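Local coordinates for DUF3992 domain-containing protein (Bacillus cereus, PDB 7A02), which forms, as a subunit, the disulfide-linked pilus-like appendages found on the surface of Bacillus endospores, at residues V53-Y65 and E75-V89. Numbering follows the deposited sequence.
Sequences VDTGTGPVTIVFY and ETIVVATGSSASFTV
F64 stands edge-on to F87 in the interior of a beta sandwich. F64 CZ sits over the centre of the F87 ring, 3.7 Å from F87 CE1, and the two planes meet at 69°. This is a T-shaped stack between facing sheets: F64 belongs to strand 60-66, F87 to strand 84-90. V89 CG2 lies over one face of the F64 ring. E75 CB packs against F64 CD1, while the chain of E75 bends at chi2 (-83°) and carries its carboxylate away. The first torsion of F87 (chi1 54°) turns a ring face to F64 CZ.

Next to this pair, I62 and I77, partners across the hairpin, run alongside each other, with I62 CG2 3.7 Å from I77 CB. Further along, V53 CG2 reaches across to V79 CG1. F108 of strand 104-114 touches both I62 and F87, and W27 touches V53 and V60.

Strands 60-65 and 75-79 form an antiparallel hairpin. Paired bonds join V60 to V79 and I62 to I77, and F64 N donates to E75 O at 2.9 Å.

The outer face of the hairpin is looser. T61, V63, T76 and V78 lie there, partly or fully exposed. T61 OG1 meets the methyl V78 CG2, and T76 OG1 lies beside V63 CG1.

At the loop end, A80 to S83 make a type II turn. G82 N donates to V53 O at 3.1 Å, and the bond from V53 N to S83 O is weak. T81 CG2 lies 3.4 Å from G56 O. The strand of F87 also pairs in parallel with a neighbouring subunit, and G82 O accepts a bond from T28 OG1 of that subunit.

Backbone bonds thus fix the hairpin register and tie V53 to the turn. F64 with F87 and V89, and V53 with V79, meet through apolar or aromatic groups, consistent with their burial holding the sandwich together.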
ATOM      1  N   VAL A  53     -20.193 -13.038 -54.618  1.00 63.12           N
ATOM      2  CA  VAL A  53     -20.989 -12.832 -55.819  1.00 63.12           C
ATOM      3  C   VAL A  53     -21.214 -14.196 -56.445  1.00 63.12           C
ATOM      4  O   VAL A  53     -20.278 -14.825 -56.946  1.00 63.12           O
ATOM      5  CB  VAL A  53     -20.308 -11.869 -56.796  1.00 63.12           C
ATOM      6  CG1 VAL A  53     -21.080 -11.815 -58.085  1.00 63.12           C
ATOM      7  CG2 VAL A  53     -20.224 -10.496 -56.188  1.00 63.12           C
ATOM      8  N   ASP A  54     -22.461 -14.654 -56.421  1.00 71.01           N
ATOM      9  CA  ASP A  54     -22.772 -16.025 -56.805  1.00 71.01           C
ATOM     10  C   ASP A  54     -23.035 -16.146 -58.300  1.00 71.01           C
ATOM     11  O   ASP A  54     -22.330 -16.877 -59.000  1.00 71.01           O
ATOM     12  CB  ASP A  54     -23.975 -16.527 -56.005  1.00 71.01           C
ATOM     13  CG  ASP A  54     -24.117 -18.029 -56.057  1.00 71.01           C
ATOM     14  OD1 ASP A  54     -23.230 -18.728 -55.529  1.00 71.01           O
ATOM     15  OD2 ASP A  54     -25.120 -18.512 -56.622  1.00 71.01           O
ATOM     16  N   THR A  55     -24.041 -15.441 -58.805  1.00 73.76           N
ATOM     17  CA  THR A  55     -24.387 -15.555 -60.213  1.00 73.76           C
ATOM     18  C   THR A  55     -24.567 -14.178 -60.826  1.00 73.76           C
ATOM     19  O   THR A  55     -24.844 -13.196 -60.135  1.00 73.76           O
ATOM     20  CB  THR A  55     -25.667 -16.368 -60.438  1.00 73.76           C
ATOM     21  OG1 THR A  55     -26.774 -15.697 -59.834  1.00 73.76           O
ATOM     22  CG2 THR A  55     -25.536 -17.759 -59.842  1.00 73.76           C
ATOM     23  N   GLY A  56     -24.417 -14.128 -62.141  1.00 76.55           N
ATOM     24  CA  GLY A  56     -24.539 -12.926 -62.930  1.00 76.55           C
ATOM     25  C   GLY A  56     -23.298 -12.717 -63.756  1.00 76.55           C
ATOM     26  O   GLY A  56     -22.462 -13.611 -63.909  1.00 76.55           O
ATOM     27  N   THR A  57     -23.169 -11.515 -64.300  1.00 76.44           N
ATOM     28  CA  THR A  57     -21.992 -11.131 -65.057  1.00 76.44           C
ATOM     29  C   THR A  57     -21.550  -9.745 -64.622  1.00 76.44           C
ATOM     30  O   THR A  57     -22.332  -8.964 -64.078  1.00 76.44           O
ATOM     31  CB  THR A  57     -22.257 -11.134 -66.561  1.00 76.44           C
ATOM     32  OG1 THR A  57     -21.084 -10.687 -67.248  1.00 76.44           O
ATOM     33  CG2 THR A  57     -23.407 -10.204 -66.891  1.00 76.44           C
ATOM     34  N   GLY A  58     -20.281  -9.447 -64.856  1.00 73.55           N
ATOM     35  CA  GLY A  58     -19.754  -8.144 -64.545  1.00 73.55           C
ATOM     36  C   GLY A  58     -19.542  -7.968 -63.060  1.00 73.55           C
ATOM     37  O   GLY A  58     -20.238  -8.560 -62.233  1.00 73.55           O
ATOM     38  N   PRO A  59     -18.568  -7.144 -62.694  1.00 68.52           N
ATOM     39  CA  PRO A  59     -18.225  -6.989 -61.281  1.00 68.52           C
ATOM     40  C   PRO A  59     -19.318  -6.269 -60.511  1.00 68.52           C
ATOM     41  O   PRO A  59     -20.115  -5.509 -61.061  1.00 68.52           O
ATOM     42  CB  PRO A  59     -16.938  -6.159 -61.317  1.00 68.52           C
ATOM     43  CG  PRO A  59     -16.476  -6.199 -62.737  1.00 68.52           C
ATOM     44  CD  PRO A  59     -17.703  -6.333 -63.558  1.00 68.52           C
ATOM     45  N   VAL A  60     -19.344  -6.530 -59.208  1.00 63.59           N
ATOM     46  CA  VAL A  60     -20.253  -5.872 -58.279  1.00 63.59           C
ATOM     47  C   VAL A  60     -19.420  -5.010 -57.343  1.00 63.59           C
ATOM     48  O   VAL A  60     -18.389  -5.461 -56.830  1.00 63.59           O
ATOM     49  CB  VAL A  60     -21.090  -6.893 -57.493  1.00 63.59           C
ATOM     50  CG1 VAL A  60     -22.010  -6.188 -56.528  1.00 63.59           C
ATOM     51  CG2 VAL A  60     -21.885  -7.751 -58.441  1.00 63.59           C
ATOM     52  N   THR A  61     -19.854  -3.772 -57.131  1.00 60.39           N
ATOM     53  CA  THR A  61     -19.112  -2.803 -56.336  1.00 60.39           C
ATOM     54  C   THR A  61     -19.836  -2.539 -55.025  1.00 60.39           C
ATOM     55  O   THR A  61     -21.013  -2.173 -55.025  1.00 60.39           O
ATOM     56  CB  THR A  61     -18.934  -1.495 -57.101  1.00 60.39           C
ATOM     57  OG1 THR A  61     -18.150  -1.733 -58.274  1.00 60.39           O
ATOM     58  CG2 THR A  61     -18.231  -0.475 -56.239  1.00 60.39           C
ATOM     59  N   ILE A  62     -19.124  -2.712 -53.915  1.00 55.41           N
ATOM     60  CA  ILE A  62     -19.648  -2.463 -52.578  1.00 55.41           C
ATOM     61  C   ILE A  62     -18.961  -1.227 -52.019  1.00 55.41           C
ATOM     62  O   ILE A  62     -17.738  -1.079 -52.139  1.00 55.41           O
ATOM     63  CB  ILE A  62     -19.456  -3.683 -51.660  1.00 55.41           C
ATOM     64  CG1 ILE A  62     -20.222  -3.497 -50.355  1.00 55.41           C
ATOM     65  CG2 ILE A  62     -17.994  -3.980 -51.411  1.00 55.41           C
ATOM     66  CD1 ILE A  62     -20.347  -4.750 -49.550  1.00 55.41           C
ATOM     67  N   VAL A  63     -19.751  -0.318 -51.449  1.00 53.69           N
ATOM     68  CA  VAL A  63     -19.241   0.945 -50.930  1.00 53.69           C
ATOM     69  C   VAL A  63     -19.786   1.168 -49.528  1.00 53.69           C
ATOM     70  O   VAL A  63     -20.993   1.038 -49.299  1.00 53.69           O
ATOM     71  CB  VAL A  63     -19.614   2.130 -51.838  1.00 53.69           C
ATOM     72  CG1 VAL A  63     -18.996   3.395 -51.313  1.00 53.69           C
ATOM     73  CG2 VAL A  63     -19.149   1.880 -53.250  1.00 53.69           C
ATOM     74  N   PHE A  64     -18.898   1.513 -48.598  1.00 51.53           N
ATOM     75  CA  PHE A  64     -19.268   1.893 -47.240  1.00 51.53           C
ATOM     76  C   PHE A  64     -19.268   3.410 -47.135  1.00 51.53           C
ATOM     77  O   PHE A  64     -18.300   4.060 -47.534  1.00 51.53           O
ATOM     78  CB  PHE A  64     -18.293   1.313 -46.216  1.00 51.53           C
ATOM     79  CG  PHE A  64     -18.225  -0.184 -46.207  1.00 51.53           C
ATOM     80  CD1 PHE A  64     -17.494  -0.863 -47.156  1.00 51.53           C
ATOM     81  CD2 PHE A  64     -18.869  -0.908 -45.230  1.00 51.53           C
ATOM     82  CE1 PHE A  64     -17.426  -2.230 -47.139  1.00 51.53           C
ATOM     83  CE2 PHE A  64     -18.799  -2.275 -45.214  1.00 51.53           C
ATOM     84  CZ  PHE A  64     -18.078  -2.933 -46.168  1.00 51.53           C
ATOM     85  N   TYR A  65     -20.341   3.972 -46.588  1.00 56.60           N
ATOM     86  CA  TYR A  65     -20.522   5.413 -46.510  1.00 56.60           C
ATOM     87  C   TYR A  65     -20.635   5.854 -45.063  1.00 56.60           C
ATOM     88  O   TYR A  65     -21.376   5.257 -44.275  1.00 56.60           O
ATOM     89  CB  TYR A  65     -21.772   5.857 -47.257  1.00 56.60           C
ATOM     90  CG  TYR A  65     -21.642   5.821 -48.751  1.00 56.60           C
ATOM     91  CD1 TYR A  65     -20.764   6.659 -49.406  1.00 56.60           C
ATOM     92  CD2 TYR A  65     -22.396   4.947 -49.506  1.00 56.60           C
ATOM     93  CE1 TYR A  65     -20.642   6.630 -50.768  1.00 56.60           C
ATOM     94  CE2 TYR A  65     -22.281   4.910 -50.866  1.00 56.60           C
ATOM     95  CZ  TYR A  65     -21.405   5.754 -51.494  1.00 56.60           C
ATOM     96  OH  TYR A  65     -21.287   5.718 -52.862  1.00 56.60           O
ATOM     97  N   GLU A  75     -14.687   3.128 -47.709  1.00 56.91           N
ATOM     98  CA  GLU A  75     -14.194   1.876 -48.263  1.00 56.91           C
ATOM     99  C   GLU A  75     -14.968   1.533 -49.526  1.00 56.91           C
ATOM    100  O   GLU A  75     -16.170   1.791 -49.612  1.00 56.91           O
ATOM    101  CB  GLU A  75     -14.322   0.734 -47.258  1.00 56.91           C
ATOM    102  CG  GLU A  75     -13.127   0.565 -46.365  1.00 56.91           C
ATOM    103  CD  GLU A  75     -12.043  -0.239 -47.026  1.00 56.91           C
ATOM    104  OE1 GLU A  75     -10.997   0.343 -47.373  1.00 56.91           O
ATOM    105  OE2 GLU A  75     -12.240  -1.454 -47.206  1.00 56.91           O
ATOM    106  N   THR A  76     -14.274   0.930 -50.490  1.00 56.87           N
ATOM    107  CA  THR A  76     -14.883   0.518 -51.749  1.00 56.87           C
ATOM    108  C   THR A  76     -14.159  -0.713 -52.270  1.00 56.87           C
ATOM    109  O   THR A  76     -12.931  -0.709 -52.368  1.00 56.87           O
ATOM    110  CB  THR A  76     -14.820   1.640 -52.785  1.00 56.87           C
ATOM    111  OG1 THR A  76     -15.767   2.658 -52.445  1.00 56.87           O
ATOM    112  CG2 THR A  76     -15.141   1.109 -54.166  1.00 56.87           C
ATOM    113  N   ILE A  77     -14.915  -1.758 -52.607  1.00 56.55           N
ATOM    114  CA  ILE A  77     -14.347  -3.006 -53.105  1.00 56.55           C
ATOM    115  C   ILE A  77     -15.109  -3.437 -54.350  1.00 56.55           C
ATOM    116  O   ILE A  77     -16.334  -3.296 -54.419  1.00 56.55           O
ATOM    117  CB  ILE A  77     -14.389  -4.116 -52.036  1.00 56.55           C
ATOM    118  CG1 ILE A  77     -13.552  -3.728 -50.825  1.00 56.55           C
ATOM    119  CG2 ILE A  77     -13.840  -5.404 -52.587  1.00 56.55           C
ATOM    120  CD1 ILE A  77     -13.750  -4.641 -49.648  1.00 56.55           C
ATOM    121  N   VAL A  78     -14.386  -3.961 -55.337  1.00 60.75           N
ATOM    122  CA  VAL A  78     -14.972  -4.465 -56.576  1.00 60.75           C
ATOM    123  C   VAL A  78     -14.711  -5.963 -56.648  1.00 60.75           C
ATOM    124  O   VAL A  78     -13.554  -6.397 -56.598  1.00 60.75           O
ATOM    125  CB  VAL A  78     -14.399  -3.750 -57.806  1.00 60.75           C
ATOM    126  CG1 VAL A  78     -14.674  -4.553 -59.049  1.00 60.75           C
ATOM    127  CG2 VAL A  78     -14.996  -2.370 -57.929  1.00 60.75           C
ATOM    128  N   VAL A  79     -15.777  -6.750 -56.779  1.00 60.97           N
ATOM    129  CA  VAL A  79     -15.704  -8.204 -56.696  1.00 60.97           C
ATOM    130  C   VAL A  79     -16.185  -8.794 -58.013  1.00 60.97           C
ATOM    131  O   VAL A  79     -17.247  -8.415 -58.517  1.00 60.97           O
ATOM    132  CB  VAL A  79     -16.547  -8.741 -55.527  1.00 60.97           C
ATOM    133  CG1 VAL A  79     -16.582 -10.247 -55.546  1.00 60.97           C
ATOM    134  CG2 VAL A  79     -16.011  -8.237 -54.217  1.00 60.97           C
ATOM    135  N   ALA A  80     -15.405  -9.718 -58.567  1.00 63.91           N
ATOM    136  CA  ALA A  80     -15.789 -10.403 -59.787  1.00 63.91           C
ATOM    137  C   ALA A  80     -16.746 -11.551 -59.478  1.00 63.91           C
ATOM    138  O   ALA A  80     -16.898 -11.977 -58.334  1.00 63.91           O
ATOM    139  CB  ALA A  80     -14.558 -10.925 -60.520  1.00 63.91           C
ATOM    140  N   THR A  81     -17.392 -12.059 -60.523  1.00 65.81           N
ATOM    141  CA  THR A  81     -18.364 -13.131 -60.367  1.00 65.81           C
ATOM    142  C   THR A  81     -17.657 -14.451 -60.103  1.00 65.81           C
ATOM    143  O   THR A  81     -16.673 -14.781 -60.768  1.00 65.81           O
ATOM    144  CB  THR A  81     -19.236 -13.248 -61.612  1.00 65.81           C
ATOM    145  OG1 THR A  81     -19.839 -11.982 -61.891  1.00 65.81           O
ATOM    146  CG2 THR A  81     -20.326 -14.271 -61.395  1.00 65.81           C
ATOM    147  N   GLY A  82     -18.166 -15.209 -59.141  1.00 62.69           N
ATOM    148  CA  GLY A  82     -17.563 -16.467 -58.775  1.00 62.69           C
ATOM    149  C   GLY A  82     -16.470 -16.379 -57.737  1.00 62.69           C
ATOM    150  O   GLY A  82     -15.832 -17.399 -57.450  1.00 62.69           O
ATOM    151  N   SER A  83     -16.228 -15.206 -57.169  1.00 57.15           N
ATOM    152  CA  SER A  83     -15.214 -15.010 -56.146  1.00 57.15           C
ATOM    153  C   SER A  83     -15.814 -14.229 -54.982  1.00 57.15           C
ATOM    154  O   SER A  83     -16.979 -13.834 -55.008  1.00 57.15           O
ATOM    155  CB  SER A  83     -13.993 -14.296 -56.726  1.00 57.15           C
ATOM    156  OG  SER A  83     -12.992 -14.122 -55.745  1.00 57.15           O
ATOM    157  N   SER A  84     -15.003 -14.003 -53.952  1.00 52.02           N
ATOM    158  CA  SER A  84     -15.465 -13.370 -52.728  1.00 52.02           C
ATOM    159  C   SER A  84     -14.444 -12.340 -52.274  1.00 52.02           C
ATOM    160  O   SER A  84     -13.325 -12.276 -52.785  1.00 52.02           O
ATOM    161  CB  SER A  84     -15.695 -14.400 -51.623  1.00 52.02           C
ATOM    162  OG  SER A  84     -16.729 -15.296 -51.972  1.00 52.02           O
ATOM    163  N   ALA A  85     -14.842 -11.525 -51.301  1.00 47.68           N
ATOM    164  CA  ALA A  85     -13.920 -10.561 -50.714  1.00 47.68           C
ATOM    165  C   ALA A  85     -14.357 -10.230 -49.299  1.00 47.68           C
ATOM    166  O   ALA A  85     -15.543 -10.013 -49.059  1.00 47.68           O
ATOM    167  CB  ALA A  85     -13.848  -9.285 -51.550  1.00 47.68           C
ATOM    168  N   SER A  86     -13.406 -10.167 -48.376  1.00 45.72           N
ATOM    169  CA  SER A  86     -13.691  -9.937 -46.968  1.00 45.72           C
ATOM    170  C   SER A  86     -13.227  -8.549 -46.545  1.00 45.72           C
ATOM    171  O   SER A  86     -12.535  -7.850 -47.283  1.00 45.72           O
ATOM    172  CB  SER A  86     -13.029 -11.011 -46.108  1.00 45.72           C
ATOM    173  OG  SER A  86     -11.641 -11.051 -46.354  1.00 45.72           O
ATOM    174  N   PHE A  87     -13.626  -8.151 -45.339  1.00 44.91           N
ATOM    175  CA  PHE A  87     -13.350  -6.797 -44.875  1.00 44.91           C
ATOM    176  C   PHE A  87     -13.554  -6.686 -43.371  1.00 44.91           C
ATOM    177  O   PHE A  87     -14.218  -7.521 -42.750  1.00 44.91           O
ATOM    178  CB  PHE A  87     -14.248  -5.783 -45.581  1.00 44.91           C
ATOM    179  CG  PHE A  87     -15.708  -6.096 -45.475  1.00 44.91           C
ATOM    180  CD1 PHE A  87     -16.416  -5.788 -44.332  1.00 44.91           C
ATOM    181  CD2 PHE A  87     -16.371  -6.700 -46.516  1.00 44.91           C
ATOM    182  CE1 PHE A  87     -17.747  -6.080 -44.230  1.00 44.91           C
ATOM    183  CE2 PHE A  87     -17.704  -6.989 -46.418  1.00 44.91           C
ATOM    184  CZ  PHE A  87     -18.392  -6.681 -45.274  1.00 44.91           C
ATOM    185  N   THR A  88     -12.988  -5.616 -42.804  1.00 46.35           N
ATOM    186  CA  THR A  88     -13.354  -5.098 -41.488  1.00 46.35           C
ATOM    187  C   THR A  88     -13.244  -3.581 -41.519  1.00 46.35           C
ATOM    188  O   THR A  88     -12.271  -3.035 -42.040  1.00 46.35           O
ATOM    189  CB  THR A  88     -12.478  -5.675 -40.370  1.00 46.35           C
ATOM    190  OG1 THR A  88     -12.816  -5.048 -39.130  1.00 46.35           O
ATOM    191  CG2 THR A  88     -11.037  -5.425 -40.638  1.00 46.35           C
ATOM    192  N   VAL A  89     -14.253  -2.902 -40.978  1.00 47.70           N
ATOM    193  CA  VAL A  89     -14.420  -1.462 -41.134  1.00 47.70           C
ATOM    194  C   VAL A  89     -15.004  -0.885 -39.850  1.00 47.70           C
ATOM    195  O   VAL A  89     -15.742  -1.559 -39.127  1.00 47.70           O
ATOM    196  CB  VAL A  89     -15.322  -1.137 -42.350  1.00 47.70           C
ATOM    197  CG1 VAL A  89     -15.597   0.336 -42.468  1.00 47.70           C
ATOM    198  CG2 VAL A  89     -14.685  -1.616 -43.627  1.00 47.70           C
TER